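Local atomic coordinates of rutinosidase (Aspergillus niger, PDB entry 6I1A), a protein that hydrolyses glycosidic bonds as a secreted family 5 glycoside hydrolase, cleaving rutinosides and probably also acting as an exo-1,3-beta-glucanase on beta-glucan. Residues C63-A72 and Y109-L117. Numbering follows the deposited sequence.
Sequences CGPVLEHRYA and YSGNQTAYL. With NAG (2-acetamido-2-deoxy-beta-D-glucopyranose), chain C; EDO (1,2-ethanediol), chain N.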
ATOM      1  N   CYS A  63      24.865 -32.197  -7.078  1.00 17.19           N
ATOM      2  CA  CYS A  63      24.138 -31.189  -6.251  1.00 18.01           C
ATOM      3  C   CYS A  63      24.637 -31.224  -4.823  1.00 17.21           C
ATOM      4  O   CYS A  63      25.009 -30.160  -4.253  1.00 17.74           O
ATOM      5  CB  CYS A  63      22.642 -31.428  -6.317  1.00 18.70           C
ATOM      6  SG  CYS A  63      21.768 -30.321  -5.173  1.00 21.40           S
ATOM      7  N   GLY A  64      24.656 -32.389  -4.184  1.00 18.23           N
ATOM      8  CA  GLY A  64      25.119 -32.532  -2.796  1.00 18.38           C
ATOM      9  C   GLY A  64      26.526 -32.007  -2.577  1.00 19.74           C
ATOM     10  O   GLY A  64      26.816 -31.177  -1.713  1.00 18.00           O
ATOM     11  N   PRO A  65      27.520 -32.508  -3.348  1.00 20.72           N
ATOM     12  CA  PRO A  65      28.884 -32.042  -3.152  1.00 20.40           C
ATOM     13  C   PRO A  65      29.053 -30.515  -3.296  1.00 17.84           C
ATOM     14  O   PRO A  65      29.714 -29.942  -2.479  1.00 20.20           O
ATOM     15  CB  PRO A  65      29.653 -32.827  -4.226  1.00 23.65           C
ATOM     16  CG  PRO A  65      28.877 -34.112  -4.346  1.00 22.56           C
ATOM     17  CD  PRO A  65      27.418 -33.683  -4.235  1.00 21.20           C
ATOM     18  N   VAL A  66      28.335 -29.919  -4.239  1.00 18.05           N
ATOM     19  CA  VAL A  66      28.425 -28.457  -4.479  1.00 17.61           C
ATOM     20  C   VAL A  66      27.821 -27.740  -3.267  1.00 18.51           C
ATOM     21  O   VAL A  66      28.449 -26.831  -2.742  1.00 18.67           O
ATOM     22  CB  VAL A  66      27.740 -28.061  -5.787  1.00 18.13           C
ATOM     23  CG1 VAL A  66      27.490 -26.568  -5.846  1.00 20.64           C
ATOM     24  CG2 VAL A  66      28.549 -28.505  -6.998  1.00 18.86           C
ATOM     25  N   LEU A  67      26.641 -28.197  -2.823  1.00 18.17           N
ATOM     26  CA  LEU A  67      25.991 -27.475  -1.695  1.00 17.11           C
ATOM     27  C   LEU A  67      26.760 -27.694  -0.399  1.00 16.78           C
ATOM     28  O   LEU A  67      26.882 -26.753   0.406  1.00 15.83           O
ATOM     29  CB  LEU A  67      24.509 -27.880  -1.603  1.00 16.65           C
ATOM     30  CG  LEU A  67      23.691 -27.371  -2.769  1.00 16.89           C
ATOM     31  CD1 LEU A  67      22.243 -27.833  -2.668  1.00 17.12           C
ATOM     32  CD2 LEU A  67      23.739 -25.844  -2.853  1.00 19.03           C
ATOM     33  N   GLU A  68      27.233 -28.924  -0.112  1.00 16.28           N
ATOM     34  CA  GLU A  68      27.976 -29.182   1.126  1.00 16.56           C
ATOM     35  C   GLU A  68      29.192 -28.260   1.195  1.00 17.17           C
ATOM     36  O   GLU A  68      29.566 -27.764   2.268  1.00 18.57           O
ATOM     37  CB  GLU A  68      28.442 -30.637   1.176  1.00 18.21           C
ATOM     38  CG  GLU A  68      27.314 -31.628   1.445  1.00 18.63           C
ATOM     39  CD  GLU A  68      26.684 -31.650   2.831  1.00 17.91           C
ATOM     40  OE1 GLU A  68      27.252 -31.039   3.735  1.00 20.34           O
ATOM     41  OE2 GLU A  68      25.619 -32.301   3.006  1.00 19.58           O
ATOM     42  N   HIS A  69      29.841 -28.031   0.046  1.00 18.24           N
ATOM     43  CA  HIS A  69      31.020 -27.137   0.032  1.00 19.79           C
ATOM     44  C   HIS A  69      30.581 -25.717   0.433  1.00 18.10           C
ATOM     45  O   HIS A  69      31.253 -25.069   1.248  1.00 19.36           O
ATOM     46  CB  HIS A  69      31.699 -27.163  -1.345  1.00 19.93           C
ATOM     47  CG  HIS A  69      32.825 -26.196  -1.411  1.00 22.55           C
ATOM     48  ND1 HIS A  69      34.033 -26.455  -0.797  1.00 30.42           N
ATOM     49  CD2 HIS A  69      32.896 -24.946  -1.918  1.00 26.00           C
ATOM     50  CE1 HIS A  69      34.850 -25.434  -1.010  1.00 25.94           C
ATOM     51  NE2 HIS A  69      34.188 -24.494  -1.673  1.00 29.58           N
ATOM     52  N   ARG A  70      29.471 -25.231  -0.122  1.00 17.30           N
ATOM     53  CA  ARG A  70      28.954 -23.900   0.261  1.00 15.58           C
ATOM     54  C   ARG A  70      28.579 -23.870   1.735  1.00 15.34           C
ATOM     55  O   ARG A  70      28.862 -22.855   2.423  1.00 16.73           O
ATOM     56  CB  ARG A  70      27.769 -23.550  -0.629  1.00 16.45           C
ATOM     57  CG  ARG A  70      27.234 -22.127  -0.399  1.00 17.89           C
ATOM     58  CD  ARG A  70      26.295 -21.676  -1.481  1.00 18.23           C
ATOM     59  NE  ARG A  70      25.709 -20.371  -1.276  1.00 17.66           N
ATOM     60  CZ  ARG A  70      26.247 -19.196  -1.639  1.00 20.14           C
ATOM     61  NH1 ARG A  70      27.463 -19.183  -2.194  1.00 19.15           N
ATOM     62  NH2 ARG A  70      25.615 -18.066  -1.402  1.00 18.13           N
ATOM     63  N   TYR A  71      27.877 -24.893   2.226  1.00 15.68           N
ATOM     64  CA  TYR A  71      27.541 -24.943   3.676  1.00 16.39           C
ATOM     65  C   TYR A  71      28.792 -24.770   4.550  1.00 16.54           C
ATOM     66  O   TYR A  71      28.822 -24.095   5.569  1.00 17.46           O
ATOM     67  CB  TYR A  71      26.816 -26.231   4.085  1.00 16.24           C
ATOM     68  CG  TYR A  71      25.583 -26.584   3.275  1.00 15.33           C
ATOM     69  CD1 TYR A  71      24.776 -25.600   2.718  1.00 15.04           C
ATOM     70  CD2 TYR A  71      25.129 -27.879   3.216  1.00 15.87           C
ATOM     71  CE1 TYR A  71      23.670 -25.891   1.949  1.00 14.30           C
ATOM     72  CE2 TYR A  71      23.982 -28.191   2.525  1.00 15.20           C
ATOM     73  CZ  TYR A  71      23.213 -27.204   1.916  1.00 14.47           C
ATOM     74  OH  TYR A  71      22.085 -27.531   1.207  1.00 14.98           O
ATOM     75  N   ALA A  72      29.847 -25.492   4.164  1.00 18.07           N
ATOM     76  CA  ALA A  72      31.087 -25.496   4.956  1.00 18.56           C
ATOM     77  C   ALA A  72      31.873 -24.195   4.836  1.00 19.09           C
ATOM     78  O   ALA A  72      32.644 -23.927   5.779  1.00 23.38           O
ATOM     79  CB  ALA A  72      31.899 -26.683   4.456  1.00 19.60           C
ATOM     80  N   TYR A 109      17.995 -30.698  -1.764  1.00 14.42           N
ATOM     81  CA  TYR A 109      19.036 -31.569  -1.209  1.00 15.03           C
ATOM     82  C   TYR A 109      18.881 -31.692   0.313  1.00 14.67           C
ATOM     83  O   TYR A 109      18.759 -30.697   1.040  1.00 14.20           O
ATOM     84  CB  TYR A 109      20.420 -30.990  -1.523  1.00 15.69           C
ATOM     85  CG  TYR A 109      21.559 -31.713  -0.865  1.00 15.36           C
ATOM     86  CD1 TYR A 109      21.851 -33.037  -1.216  1.00 17.56           C
ATOM     87  CD2 TYR A 109      22.353 -31.092   0.070  1.00 15.07           C
ATOM     88  CE1 TYR A 109      22.889 -33.703  -0.599  1.00 16.22           C
ATOM     89  CE2 TYR A 109      23.423 -31.744   0.668  1.00 17.53           C
ATOM     90  CZ  TYR A 109      23.688 -33.054   0.314  1.00 17.02           C
ATOM     91  OH  TYR A 109      24.733 -33.686   0.946  1.00 17.66           O
ATOM     92  N   SER A 110      18.894 -32.956   0.804  1.00 14.47           N
ATOM     93  CA  SER A 110      18.958 -33.306   2.228  1.00 14.62           C
ATOM     94  C   SER A 110      20.375 -33.792   2.565  1.00 14.85           C
ATOM     95  O   SER A 110      20.759 -34.886   2.060  1.00 16.33           O
ATOM     96  CB  SER A 110      17.970 -34.388   2.580  1.00 13.70           C
ATOM     97  OG  SER A 110      16.630 -33.925   2.518  1.00 14.21           O
ATOM     98  N   GLY A 111      21.117 -33.052   3.353  1.00 15.42           N
ATOM     99  CA  GLY A 111      22.491 -33.433   3.740  1.00 18.01           C
ATOM    100  C   GLY A 111      22.816 -33.054   5.151  1.00 15.75           C
ATOM    101  O   GLY A 111      21.983 -33.237   6.034  1.00 16.84           O
ATOM    102  N   ASN A 112      23.976 -32.437   5.351  1.00 16.79           N
ATOM    103  CA  ASN A 112      24.497 -32.098   6.694  1.00 16.65           C
ATOM    104  C   ASN A 112      24.181 -30.652   7.092  1.00 17.24           C
ATOM    105  O   ASN A 112      24.887 -30.116   7.973  1.00 16.70           O
ATOM    106  CB  ASN A 112      26.014 -32.344   6.765  1.00 19.95           C
ATOM    107  CG  ASN A 112      26.379 -33.784   6.973  1.00 24.10           C
ATOM    108  OD1 ASN A 112      25.598 -34.558   7.495  1.00 25.66           O
ATOM    109  ND2 ASN A 112      27.543 -34.160   6.492  1.00 27.98           N
ATOM    110  N   GLN A 113      23.138 -30.038   6.508  1.00 15.80           N
ATOM    111  CA  GLN A 113      22.788 -28.657   6.899  1.00 15.20           C
ATOM    112  C   GLN A 113      22.755 -28.484   8.407  1.00 15.20           C
ATOM    113  O   GLN A 113      23.262 -27.463   8.919  1.00 16.15           O
ATOM    114  CB  GLN A 113      21.435 -28.281   6.317  1.00 14.76           C
ATOM    115  CG  GLN A 113      21.417 -28.148   4.812  1.00 15.34           C
ATOM    116  CD  GLN A 113      20.860 -29.354   4.093  1.00 15.85           C
ATOM    117  OE1 GLN A 113      21.168 -30.480   4.483  1.00 18.05           O
ATOM    118  NE2 GLN A 113      19.999 -29.148   3.093  1.00 17.66           N
ATOM    119  N   THR A 114      22.073 -29.346   9.175  1.00 15.18           N
ATOM    120  CA  THR A 114      21.840 -29.074  10.613  1.00 16.14           C
ATOM    121  C   THR A 114      23.167 -29.237  11.389  1.00 15.93           C
ATOM    122  O   THR A 114      23.279 -28.693  12.477  1.00 16.42           O
ATOM    123  CB  THR A 114      20.723 -29.955  11.201  1.00 16.72           C
ATOM    124  OG1 THR A 114      21.093 -31.329  11.058  1.00 18.68           O
ATOM    125  CG2 THR A 114      19.379 -29.656  10.567  1.00 18.37           C
ATOM    126  N   ALA A 115      24.123 -29.985  10.864  1.00 17.82           N
ATOM    127  CA  ALA A 115      25.444 -30.064  11.515  1.00 16.93           C
ATOM    128  C   ALA A 115      26.141 -28.706  11.409  1.00 16.00           C
ATOM    129  O   ALA A 115      26.744 -28.244  12.398  1.00 17.13           O
ATOM    130  CB  ALA A 115      26.299 -31.136  10.881  1.00 16.57           C
ATOM    131  N   TYR A 116      26.072 -28.082  10.255  1.00 15.39           N
ATOM    132  CA  TYR A 116      26.681 -26.733  10.092  1.00 16.24           C
ATOM    133  C   TYR A 116      25.923 -25.712  10.917  1.00 17.22           C
ATOM    134  O   TYR A 116      26.528 -24.798  11.501  1.00 17.37           O
ATOM    135  CB  TYR A 116      26.761 -26.376   8.612  1.00 17.22           C
ATOM    136  CG  TYR A 116      27.731 -27.222   7.834  1.00 19.46           C
ATOM    137  CD1 TYR A 116      29.095 -27.093   8.054  1.00 23.69           C
ATOM    138  CD2 TYR A 116      27.286 -28.151   6.925  1.00 18.86           C
ATOM    139  CE1 TYR A 116      30.001 -27.889   7.375  1.00 23.45           C
ATOM    140  CE2 TYR A 116      28.189 -28.951   6.235  1.00 22.65           C
ATOM    141  CZ  TYR A 116      29.549 -28.821   6.475  1.00 25.05           C
ATOM    142  OH  TYR A 116      30.477 -29.616   5.833  1.00 27.95           O
ATOM    143  N   LEU A 117      24.593 -25.820  10.941  1.00 16.24           N
ATOM    144  CA  LEU A 117      23.758 -24.927  11.753  1.00 16.94           C
ATOM    145  C   LEU A 117      24.193 -25.042  13.223  1.00 16.77           C
ATOM    146  O   LEU A 117      24.368 -24.016  13.922  1.00 16.98           O
ATOM    147  CB  LEU A 117      22.276 -25.302  11.556  1.00 18.11           C
ATOM    148  CG  LEU A 117      21.334 -24.151  11.921  1.00 25.78           C
ATOM    149  CD1 LEU A 117      19.929 -24.404  11.328  1.00 28.54           C
ATOM    150  CD2 LEU A 117      21.258 -23.953  13.402  1.00 26.94           C
TER
HETATM  151  C1  NAG C 401      27.936 -35.513   6.750  1.00 35.67           C
HETATM  152  C2  NAG C 401      28.692 -36.007   5.536  1.00 37.32           C
HETATM  153  C3  NAG C 401      29.414 -37.317   5.951  1.00 39.80           C
HETATM  154  C4  NAG C 401      30.229 -37.207   7.241  1.00 43.86           C
HETATM  155  C5  NAG C 401      29.366 -36.659   8.390  1.00 40.99           C
HETATM  156  C6  NAG C 401      30.122 -36.552   9.741  1.00 40.42           C
HETATM  157  C7  NAG C 401      27.679 -35.968   3.313  1.00 42.75           C
HETATM  158  C8  NAG C 401      26.538 -36.495   2.488  1.00 46.00           C
HETATM  159  N2  NAG C 401      27.684 -36.364   4.562  1.00 37.49           N
HETATM  160  O3  NAG C 401      30.254 -37.731   4.877  1.00 40.55           O
HETATM  161  O4  NAG C 401      30.659 -38.531   7.604  1.00 44.40           O
HETATM  162  O5  NAG C 401      28.831 -35.399   7.903  1.00 36.84           O
HETATM  163  O6  NAG C 401      31.262 -35.694   9.588  1.00 38.44           O
HETATM  164  O7  NAG C 401      28.563 -35.253   2.913  1.00 45.13           O
HETATM  165  C1  EDO N 412      18.577 -34.156   6.422  1.00 24.26           C
HETATM  166  O1  EDO N 412      19.632 -34.871   5.823  1.00 24.96           O
HETATM  167  C2  EDO N 412      17.302 -34.845   6.444  1.00 26.22           C
HETATM  168  O2  EDO N 412      17.404 -35.929   7.345  1.00 31.59           O
HETATM  169  O   HOH W   1      29.449 -32.009   4.866  1.00 34.80           O
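Glu-68 reaches from helix 63-73 with its chain bent at chi2 (-70°), which swings the carboxylate across to Tyr-109 and Asn-112, in the loop before helix 113-128. Glu-68 OE2 takes two bonds: the hydroxyl OH of Tyr-109 donates to its anti lone pair at 2.6 Å, and the backbone N of Asn-112 to its syn lone pair at 2.9 Å. Gripped this way, the carboxylate stands nearly at right angles to the Tyr-109 ring, and Glu-68 OE1 lies 3.4 Å from Tyr-116 CE2 at the ring edge. A water joins OE1 to the Tyr-116 hydroxyl. Gly-64 CA sits over one face of Tyr-109, a CH-pi contact 3.5 Å from the ring centroid, while Tyr-109 CB rests on Leu-67 CD1 and on Cys-63 SG, disulfide-bonded to Cys-56. Gln-113, bent at chi2 (100°), brings CG to 3.4 Å from Tyr-71 CE2; its amide ties back its own loop, NE2 donating to Tyr-109 O and OE1 accepting from Gly-111 N. Farther along, Tyr-116 turns one face to the Tyr-71/Ala-72 peptide, with CD2 3.5 Å from Tyr-71 CB. Asn-112, at the N-cap position, carries an N-linked NAG through ND2. The helical segments 63-72 and 113-117 run nearly parallel at the periphery of a family 5 TIM barrel, where helix 113-128 belongs to the beta-alpha-beta crossover linking neighbouring parallel strands 90-95 and 131-136.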